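Local atomic coordinates of cytochrome P450 RhF (Acinetobacter radioresistens, PDB entry 6RO8), a protein that probably acts as a heme monooxygenase that also has peroxygenase activity, this chain being the P450 heme domain of a longer protein with a 2Fe-2S domain. Residues A[122-132]-A[378-386]; A[176-184]-A[231-242]. All coordinates share one frame; numbering follows the deposited sequence.

Interaction 1: A[122-132]-A[378-386]; sequences MERRRALMDAF and AHQCMGKNI. With HEM (protoporphyrin IX containing Fe), chain B.
The cysteine-ligand loop of the cytochrome P450 fold, here 378-386 running into the helix that follows, meets the C helix and the turn after it, 122-132, at the propionate side of the heme, with Arg126 and Met382 as the main pair. With chi1 at 178° and the chain straight as far as NE, Arg126 reaches in between the loop and the heme propionate, past Met382. Its NH1 donates to the backbone O of Gln380 (2.8 Å, N-H...O 147°), from a little outside the carbonyl plane, and also to heme O2D at 2.8 Å; NH2 adds a weak bond to the same Gln380 O. One face of the guanidinium is covered by Met382, whose CG lies 3.4 Å from Arg126 CZ. The two bonded oxygens and this thioether chain together fix the rotation of the group. The other oxygen of the propionate, O1D, takes a bond from His379 ND1 at 2.8 Å, so the carboxylate is gripped from both segments, while Arg322 is a further partner of the heme. Met122, bent at chi2, sets its CE over the centre of the His379 ring as a CH-pi contact, with SD oblique to that ring. Further along, Met382 CB lies over one face of Phe132, toward its rim, and Met382 CE reaches Phe132 CE1 at 3.5 Å. Ile386 CD1 comes obliquely to Phe132 CE2. Between these flanks Cys381 is the axial ligand, its SG 2.5 Å from the heme iron, and a water is bound on the opposite side of the iron at 2.3 Å from FE.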
# COMPACT_ATOMS: atom_id res chain seq x y z
N MET A 122 -3.10 -15.15 13.83
CA MET A 122 -2.80 -13.80 13.38
C MET A 122 -2.12 -12.99 14.50
O MET A 122 -1.00 -12.50 14.32
CB MET A 122 -4.10 -13.17 12.89
CG MET A 122 -4.24 -11.69 12.87
SD MET A 122 -2.88 -10.67 12.29
CE MET A 122 -3.23 -9.23 13.27
N GLU A 123 -2.75 -12.90 15.67
CA GLU A 123 -2.16 -12.11 16.76
C GLU A 123 -0.95 -12.79 17.40
O GLU A 123 0.03 -12.12 17.72
CB GLU A 123 -3.19 -11.80 17.84
CG GLU A 123 -4.09 -10.61 17.56
CD GLU A 123 -3.35 -9.32 17.23
OE1 GLU A 123 -2.13 -9.24 17.45
OE2 GLU A 123 -4.00 -8.37 16.76
N ARG A 124 -1.02 -14.10 17.67
CA ARG A 124 0.14 -14.83 18.15
C ARG A 124 1.35 -14.57 17.27
O ARG A 124 2.44 -14.28 17.77
CB ARG A 124 -0.14 -16.33 18.19
CG ARG A 124 0.14 -16.99 19.50
CD ARG A 124 -0.13 -18.47 19.40
NE ARG A 124 -1.54 -18.79 19.53
CZ ARG A 124 -2.12 -19.88 19.02
NH1 ARG A 124 -1.39 -20.77 18.34
NH2 ARG A 124 -3.41 -20.11 19.20
N ARG A 125 1.18 -14.65 15.95
CA ARG A 125 2.28 -14.36 15.03
C ARG A 125 2.68 -12.89 15.09
O ARG A 125 3.87 -12.56 15.14
CB ARG A 125 1.88 -14.76 13.61
CG ARG A 125 3.05 -14.94 12.68
CD ARG A 125 2.55 -15.43 11.33
NE ARG A 125 2.00 -16.77 11.41
CZ ARG A 125 1.23 -17.32 10.47
NH1 ARG A 125 0.92 -16.63 9.38
NH2 ARG A 125 0.79 -18.57 10.61
N ARG A 126 1.70 -11.99 15.07
CA ARG A 126 2.01 -10.57 15.21
C ARG A 126 2.63 -10.29 16.57
O ARG A 126 3.76 -9.77 16.65
CB ARG A 126 0.75 -9.72 15.02
CG ARG A 126 1.02 -8.23 15.21
CD ARG A 126 -0.13 -7.35 14.76
NE ARG A 126 0.23 -5.93 14.90
CZ ARG A 126 -0.26 -4.93 14.16
NH1 ARG A 126 -1.15 -5.18 13.21
NH2 ARG A 126 0.15 -3.69 14.38
N ALA A 127 1.92 -10.64 17.66
CA ALA A 127 2.38 -10.30 19.01
C ALA A 127 3.79 -10.79 19.25
O ALA A 127 4.54 -10.17 20.02
CB ALA A 127 1.44 -10.89 20.07
N LEU A 128 4.20 -11.85 18.58
CA LEU A 128 5.53 -12.39 18.80
C LEU A 128 6.52 -11.97 17.72
O LEU A 128 7.51 -12.67 17.48
CB LEU A 128 5.47 -13.92 18.93
CG LEU A 128 5.18 -14.59 20.31
CD1 LEU A 128 6.23 -14.29 21.44
CD2 LEU A 128 3.74 -14.33 20.81
N MET A 129 6.32 -10.79 17.09
CA MET A 129 7.36 -10.39 16.12
C MET A 129 7.53 -8.86 16.04
O MET A 129 7.21 -8.24 15.03
CB MET A 129 7.07 -10.96 14.74
CG MET A 129 7.91 -12.17 14.43
SD MET A 129 7.62 -12.72 12.75
CE MET A 129 5.84 -12.59 12.67
N ASP A 130 8.20 -8.28 17.05
CA ASP A 130 8.43 -6.84 17.10
C ASP A 130 9.91 -6.48 17.27
O ASP A 130 10.50 -6.64 18.35
CB ASP A 130 7.55 -6.23 18.19
CG ASP A 130 6.06 -6.44 17.88
OD1 ASP A 130 5.72 -6.42 16.68
OD2 ASP A 130 5.22 -6.63 18.80
N ALA A 131 10.51 -6.05 16.15
CA ALA A 131 11.66 -5.16 16.13
C ALA A 131 11.28 -3.87 15.40
O ALA A 131 12.05 -3.30 14.62
CB ALA A 131 12.86 -5.84 15.48
N PHE A 132 10.04 -3.46 15.60
CA PHE A 132 9.62 -2.11 15.31
C PHE A 132 9.87 -1.18 16.49
O PHE A 132 9.36 -0.07 16.50
CB PHE A 132 8.13 -2.11 14.92
CG PHE A 132 7.85 -2.92 13.70
CD1 PHE A 132 7.66 -4.29 13.79
CD2 PHE A 132 7.88 -2.34 12.44
CE1 PHE A 132 7.46 -5.06 12.66
CE2 PHE A 132 7.68 -3.10 11.30
CZ PHE A 132 7.47 -4.46 11.41
N ALA A 378 -7.02 -4.86 14.13
CA ALA A 378 -6.16 -6.02 14.33
C ALA A 378 -5.00 -6.03 13.35
O ALA A 378 -3.85 -6.26 13.75
CB ALA A 378 -6.97 -7.32 14.20
N HIS A 379 -5.27 -5.74 12.07
CA HIS A 379 -4.28 -5.81 11.00
C HIS A 379 -3.67 -4.45 10.68
O HIS A 379 -2.95 -4.33 9.67
CB HIS A 379 -4.89 -6.41 9.74
CG HIS A 379 -5.21 -7.87 9.85
ND1 HIS A 379 -4.32 -8.86 9.51
CD2 HIS A 379 -6.34 -8.51 10.26
CE1 HIS A 379 -4.88 -10.04 9.70
NE2 HIS A 379 -6.10 -9.85 10.17
N GLN A 380 -3.91 -3.44 11.51
CA GLN A 380 -3.39 -2.11 11.23
C GLN A 380 -1.89 -2.14 10.95
O GLN A 380 -1.13 -2.82 11.64
CB GLN A 380 -3.66 -1.15 12.38
CG GLN A 380 -3.33 0.26 11.97
CD GLN A 380 -3.17 1.17 13.13
OE1 GLN A 380 -2.24 1.03 13.94
NE2 GLN A 380 -4.06 2.15 13.23
N CYS A 381 -1.49 -1.39 9.93
CA CYS A 381 -0.18 -1.53 9.32
C CYS A 381 0.95 -1.48 10.35
O CYS A 381 1.07 -0.52 11.12
CB CYS A 381 0.00 -0.41 8.30
SG CYS A 381 1.68 -0.38 7.78
N MET A 382 1.79 -2.51 10.35
CA MET A 382 2.89 -2.56 11.32
C MET A 382 4.03 -1.61 10.96
O MET A 382 4.80 -1.24 11.85
CB MET A 382 3.44 -3.97 11.46
CG MET A 382 2.61 -4.85 12.35
SD MET A 382 3.20 -6.55 12.38
CE MET A 382 4.46 -6.50 13.66
N GLY A 383 4.13 -1.22 9.70
CA GLY A 383 5.24 -0.40 9.24
C GLY A 383 4.84 1.04 9.02
O GLY A 383 5.58 1.80 8.37
N LYS A 384 3.67 1.43 9.57
CA LYS A 384 3.17 2.79 9.34
C LYS A 384 4.22 3.84 9.73
O LYS A 384 4.38 4.85 9.05
CB LYS A 384 1.86 3.03 10.11
CG LYS A 384 1.91 2.85 11.65
CD LYS A 384 0.56 3.20 12.30
CE LYS A 384 0.58 2.93 13.82
NZ LYS A 384 -0.58 3.56 14.53
N ASN A 385 4.98 3.60 10.81
CA ASN A 385 5.92 4.64 11.17
C ASN A 385 7.17 4.63 10.30
O ASN A 385 7.79 5.68 10.12
CB ASN A 385 6.30 4.56 12.65
CG ASN A 385 5.18 5.01 13.54
OD1 ASN A 385 4.42 5.92 13.20
ND2 ASN A 385 5.01 4.33 14.64
N ILE A 386 7.55 3.49 9.75
CA ILE A 386 8.61 3.51 8.75
C ILE A 386 8.15 4.31 7.54
O ILE A 386 8.87 5.19 7.04
CB ILE A 386 9.02 2.07 8.36
CG1 ILE A 386 9.64 1.36 9.56
CG2 ILE A 386 9.96 2.11 7.18
CD1 ILE A 386 9.61 -0.20 9.43
CHA HEM B . -0.78 -3.90 7.01
CHB HEM B . -0.87 0.13 4.30
CHC HEM B . 3.98 0.55 4.56
CHD HEM B . 4.06 -3.73 6.86
C1A HEM B . -1.24 -2.86 6.24
C2A HEM B . -2.62 -2.60 5.85
C3A HEM B . -2.64 -1.50 5.11
C4A HEM B . -1.28 -1.00 4.98
CMA HEM B . -3.91 -0.88 4.50
CAA HEM B . -3.85 -3.44 6.24
CBA HEM B . -4.51 -2.75 7.42
CGA HEM B . -5.68 -3.54 7.94
O1A HEM B . -6.00 -4.60 7.37
O2A HEM B . -6.28 -3.08 8.94
C1B HEM B . 0.40 0.64 4.21
C2B HEM B . 0.76 1.94 3.68
C3B HEM B . 2.11 2.05 3.73
C4B HEM B . 2.64 0.83 4.32
CMB HEM B . -0.28 2.96 3.14
CAB HEM B . 3.02 3.23 3.33
CBB HEM B . 2.61 4.46 3.01
C1C HEM B . 4.43 -0.58 5.21
C2C HEM B . 5.81 -0.94 5.50
C3C HEM B . 5.80 -2.13 6.14
C4C HEM B . 4.43 -2.55 6.27
CMC HEM B . 7.03 -0.07 5.12
CAC HEM B . 6.95 -3.02 6.70
CBC HEM B . 8.24 -2.70 6.57
C1D HEM B . 2.77 -4.17 7.08
C2D HEM B . 2.41 -5.41 7.73
C3D HEM B . 1.08 -5.46 7.79
C4D HEM B . 0.55 -4.25 7.17
CMD HEM B . 3.37 -6.49 8.26
CAD HEM B . 0.28 -6.64 8.38
CBD HEM B . 0.05 -6.48 9.88
CGD HEM B . -1.10 -7.37 10.30
O1D HEM B . -1.64 -8.09 9.43
O2D HEM B . -1.48 -7.38 11.49
NA HEM B . -0.46 -1.87 5.68
NB HEM B . 1.57 -0.01 4.59
NC HEM B . 3.63 -1.59 5.70
ND HEM B . 1.61 -3.49 6.76
FE HEM B . 1.62 -1.73 5.69
O HOH W 1 1.64 -3.06 3.81

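Interaction 2: A[176-184]-A[231-242]; sequences ALHFLGVPE and MKNNPEGKGWMY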
# COMPACT_ATOMS: atom_id res chain seq x y z
N ALA A 176 13.90 -0.96 2.77
CA ALA A 176 13.20 -2.21 3.04
C ALA A 176 14.16 -3.39 3.14
O ALA A 176 14.19 -4.11 4.14
CB ALA A 176 12.15 -2.47 1.96
N LEU A 177 14.94 -3.62 2.07
CA LEU A 177 15.96 -4.67 2.10
C LEU A 177 16.77 -4.60 3.38
O LEU A 177 17.00 -5.62 4.03
CB LEU A 177 16.88 -4.53 0.89
CG LEU A 177 16.17 -4.67 -0.43
CD1 LEU A 177 17.13 -4.34 -1.56
CD2 LEU A 177 15.69 -6.08 -0.53
N HIS A 178 17.16 -3.39 3.78
CA HIS A 178 17.99 -3.24 4.98
C HIS A 178 17.21 -3.54 6.25
O HIS A 178 17.73 -4.18 7.16
CB HIS A 178 18.59 -1.83 5.02
CG HIS A 178 19.68 -1.69 6.03
ND1 HIS A 178 20.92 -2.27 5.87
CD2 HIS A 178 19.72 -1.03 7.21
CE1 HIS A 178 21.68 -1.98 6.91
NE2 HIS A 178 20.98 -1.22 7.74
N PHE A 179 15.96 -3.08 6.32
CA PHE A 179 15.12 -3.42 7.46
C PHE A 179 14.93 -4.93 7.57
O PHE A 179 15.08 -5.51 8.65
CB PHE A 179 13.78 -2.70 7.35
CG PHE A 179 12.83 -3.01 8.47
CD1 PHE A 179 13.03 -2.45 9.74
CD2 PHE A 179 11.74 -3.83 8.26
CE1 PHE A 179 12.14 -2.72 10.77
CE2 PHE A 179 10.86 -4.11 9.29
CZ PHE A 179 11.06 -3.55 10.55
N LEU A 180 14.56 -5.58 6.47
CA LEU A 180 14.58 -7.03 6.42
C LEU A 180 16.04 -7.48 6.43
O LEU A 180 16.97 -6.68 6.40
CB LEU A 180 13.84 -7.52 5.18
CG LEU A 180 12.44 -6.90 5.01
CD1 LEU A 180 11.87 -7.09 3.61
CD2 LEU A 180 11.49 -7.48 6.04
N GLY A 181 16.27 -8.76 6.51
CA GLY A 181 17.69 -9.06 6.48
C GLY A 181 18.21 -9.43 5.10
O GLY A 181 19.03 -10.35 4.97
N VAL A 182 17.73 -8.74 4.07
CA VAL A 182 17.74 -9.26 2.70
C VAL A 182 18.82 -8.54 1.91
O VAL A 182 18.78 -7.31 1.79
CB VAL A 182 16.37 -9.09 2.03
CG1 VAL A 182 16.45 -9.46 0.56
CG2 VAL A 182 15.32 -9.94 2.75
N PRO A 183 19.78 -9.27 1.33
CA PRO A 183 20.90 -8.61 0.63
C PRO A 183 20.45 -7.98 -0.68
O PRO A 183 19.81 -8.63 -1.51
CB PRO A 183 21.89 -9.76 0.38
CG PRO A 183 21.36 -10.93 1.13
CD PRO A 183 19.89 -10.73 1.29
N GLU A 184 20.80 -6.71 -0.85
CA GLU A 184 20.54 -6.03 -2.11
C GLU A 184 21.16 -6.81 -3.25
O GLU A 184 22.27 -7.33 -3.13
CB GLU A 184 21.12 -4.61 -2.07
CG GLU A 184 21.04 -3.94 -0.70
CD GLU A 184 21.81 -2.64 -0.64
OE1 GLU A 184 22.94 -2.57 -1.18
OE2 GLU A 184 21.27 -1.67 -0.05
N MET A 231 19.46 -17.13 4.14
CA MET A 231 19.32 -16.50 5.45
C MET A 231 19.16 -17.55 6.54
O MET A 231 19.74 -17.44 7.62
CB MET A 231 18.15 -15.52 5.43
CG MET A 231 18.36 -14.36 4.46
SD MET A 231 17.00 -13.18 4.40
CE MET A 231 16.02 -13.81 5.75
N LYS A 232 18.37 -18.60 6.25
CA LYS A 232 18.24 -19.72 7.18
C LYS A 232 19.60 -20.23 7.61
O LYS A 232 19.79 -20.65 8.76
CB LYS A 232 17.43 -20.85 6.53
CG LYS A 232 16.01 -20.99 7.03
CD LYS A 232 15.16 -21.75 6.02
CE LYS A 232 13.85 -22.26 6.62
NZ LYS A 232 12.86 -22.66 5.58
N ASN A 233 20.57 -20.18 6.70
CA ASN A 233 21.90 -20.71 6.94
C ASN A 233 22.84 -19.71 7.60
O ASN A 233 23.92 -20.11 8.02
CB ASN A 233 22.51 -21.19 5.62
CG ASN A 233 22.12 -22.60 5.29
OD1 ASN A 233 21.80 -23.39 6.18
ND2 ASN A 233 22.12 -22.93 4.00
N ASN A 234 22.45 -18.45 7.69
CA ASN A 234 23.25 -17.45 8.39
C ASN A 234 22.49 -16.92 9.61
O ASN A 234 21.89 -15.84 9.55
CB ASN A 234 23.65 -16.30 7.48
CG ASN A 234 24.67 -15.38 8.14
OD1 ASN A 234 24.75 -15.28 9.36
ND2 ASN A 234 25.50 -14.74 7.32
N PRO A 235 22.54 -17.64 10.74
CA PRO A 235 21.91 -17.12 11.97
C PRO A 235 22.63 -15.92 12.60
O PRO A 235 22.10 -15.35 13.56
CB PRO A 235 21.95 -18.33 12.92
CG PRO A 235 23.10 -19.12 12.48
CD PRO A 235 23.19 -18.95 10.97
N GLU A 236 23.82 -15.53 12.11
CA GLU A 236 24.38 -14.24 12.48
C GLU A 236 23.45 -13.08 12.14
O GLU A 236 23.57 -12.01 12.74
CB GLU A 236 25.69 -13.97 11.75
CG GLU A 236 26.83 -14.90 12.06
CD GLU A 236 27.49 -14.60 13.38
OE1 GLU A 236 27.13 -15.26 14.38
OE2 GLU A 236 28.37 -13.72 13.43
N GLY A 237 22.54 -13.28 11.19
CA GLY A 237 21.92 -12.16 10.52
C GLY A 237 21.07 -11.30 11.44
O GLY A 237 20.50 -11.76 12.43
N LYS A 238 21.01 -10.02 11.11
CA LYS A 238 20.06 -9.11 11.71
C LYS A 238 19.14 -8.57 10.62
O LYS A 238 19.57 -8.33 9.49
CB LYS A 238 20.77 -7.97 12.46
CG LYS A 238 19.82 -6.99 13.20
CD LYS A 238 20.57 -5.89 13.99
CE LYS A 238 19.61 -4.91 14.69
NZ LYS A 238 20.37 -3.84 15.46
N GLY A 239 17.87 -8.40 10.97
CA GLY A 239 16.83 -7.91 10.09
C GLY A 239 15.54 -8.60 10.46
O GLY A 239 15.52 -9.66 11.08
N TRP A 240 14.42 -8.00 10.05
CA TRP A 240 13.13 -8.54 10.47
C TRP A 240 12.94 -9.98 9.99
O TRP A 240 12.37 -10.81 10.72
CB TRP A 240 12.01 -7.67 9.94
CG TRP A 240 10.74 -7.92 10.62
CD1 TRP A 240 10.56 -8.35 11.91
CD2 TRP A 240 9.44 -7.77 10.07
NE1 TRP A 240 9.22 -8.46 12.19
CE2 TRP A 240 8.51 -8.11 11.07
CE3 TRP A 240 8.97 -7.36 8.82
CZ2 TRP A 240 7.14 -8.06 10.86
CZ3 TRP A 240 7.61 -7.33 8.60
CH2 TRP A 240 6.71 -7.66 9.61
N MET A 241 13.41 -10.32 8.79
CA MET A 241 13.23 -11.69 8.32
C MET A 241 14.05 -12.67 9.16
O MET A 241 13.59 -13.78 9.44
CB MET A 241 13.59 -11.79 6.83
CG MET A 241 12.54 -11.22 5.89
SD MET A 241 10.89 -11.88 6.23
CE MET A 241 11.19 -13.65 6.18
N TYR A 242 15.25 -12.26 9.59
CA TYR A 242 16.01 -13.09 10.52
C TYR A 242 15.27 -13.27 11.84
O TYR A 242 15.40 -14.33 12.47
CB TYR A 242 17.38 -12.47 10.79
CG TYR A 242 18.32 -12.61 9.63
CD1 TYR A 242 18.82 -13.86 9.25
CD2 TYR A 242 18.71 -11.49 8.91
CE1 TYR A 242 19.69 -13.98 8.17
CE2 TYR A 242 19.57 -11.60 7.83
CZ TYR A 242 20.06 -12.85 7.46
OH TYR A 242 20.91 -12.93 6.39
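Trp240 has Leu180 CD2 at the edge of its indole, 3.8 Å from CE3, while Phe179 comes obliquely, its CE2 also near that CE3. The phenyl ring and the five-membered ring of Trp240 meet at an oblique angle, with centroids 5.6 Å apart and planes at 47°. Phe132 meets the same indole edge-to-face, and both Phe179 and Trp240 touch the heme. Tyr242 carries Gly237 CA of its own segment over the centre of one ring face, and Gly181 O comes to the ring obliquely, 3.2 Å from Tyr242 CE2. In the P450 fold this is where the end of the E helix, 170-179, meets the turn between the G helix, 207-233, and the H helix, 240-250. The first residue of the H helix is tied to the last of the E helix by a backbone bond, Trp240 N to Phe179 O at 2.9 Å. Just before it, Gly239 holds the N-cap position with phi at 146°, a value suited to glycine, and the CA atoms of Gly181 and Gly239 lie 3.9 Å apart, the nearest pair of CA atoms between the two segments. Leu180 and Met241 lie side by side and point the same way, Leu180 CD2 3.9 Å from Met241 CG; both side chains also pack on helix 257-270. At the G-helix end, Met231 is extended at chi2 (180°), which carries its SD out to the loop, 3.5 Å from Gly181 O and 4.0 Å from Val182 CG2.

The centres of the two contacts lie 18 Å apart, and their edges touch. Along the chain the order is 122-132, 176-184, 231-242 and 378-386, so the E-helix end and the G-H turn of interaction 2 come between the two halves of interaction 1. Phe132 makes two of the contacts that join them, CE2 3.5 Å from Phe179 CZ and CE1 3.5 Å from Trp240 CZ2; Ile386 CD1 lies 3.8 Å from Phe179 CE1, and Trp240 NE1 gives Met129 O a weak hydrogen bond. Interaction 1 holds the iron ligand and the propionate partners; interaction 2 lies farther out but still lines the heme through Phe179 and Trp240, connecting the E and H helices to the heme pocket.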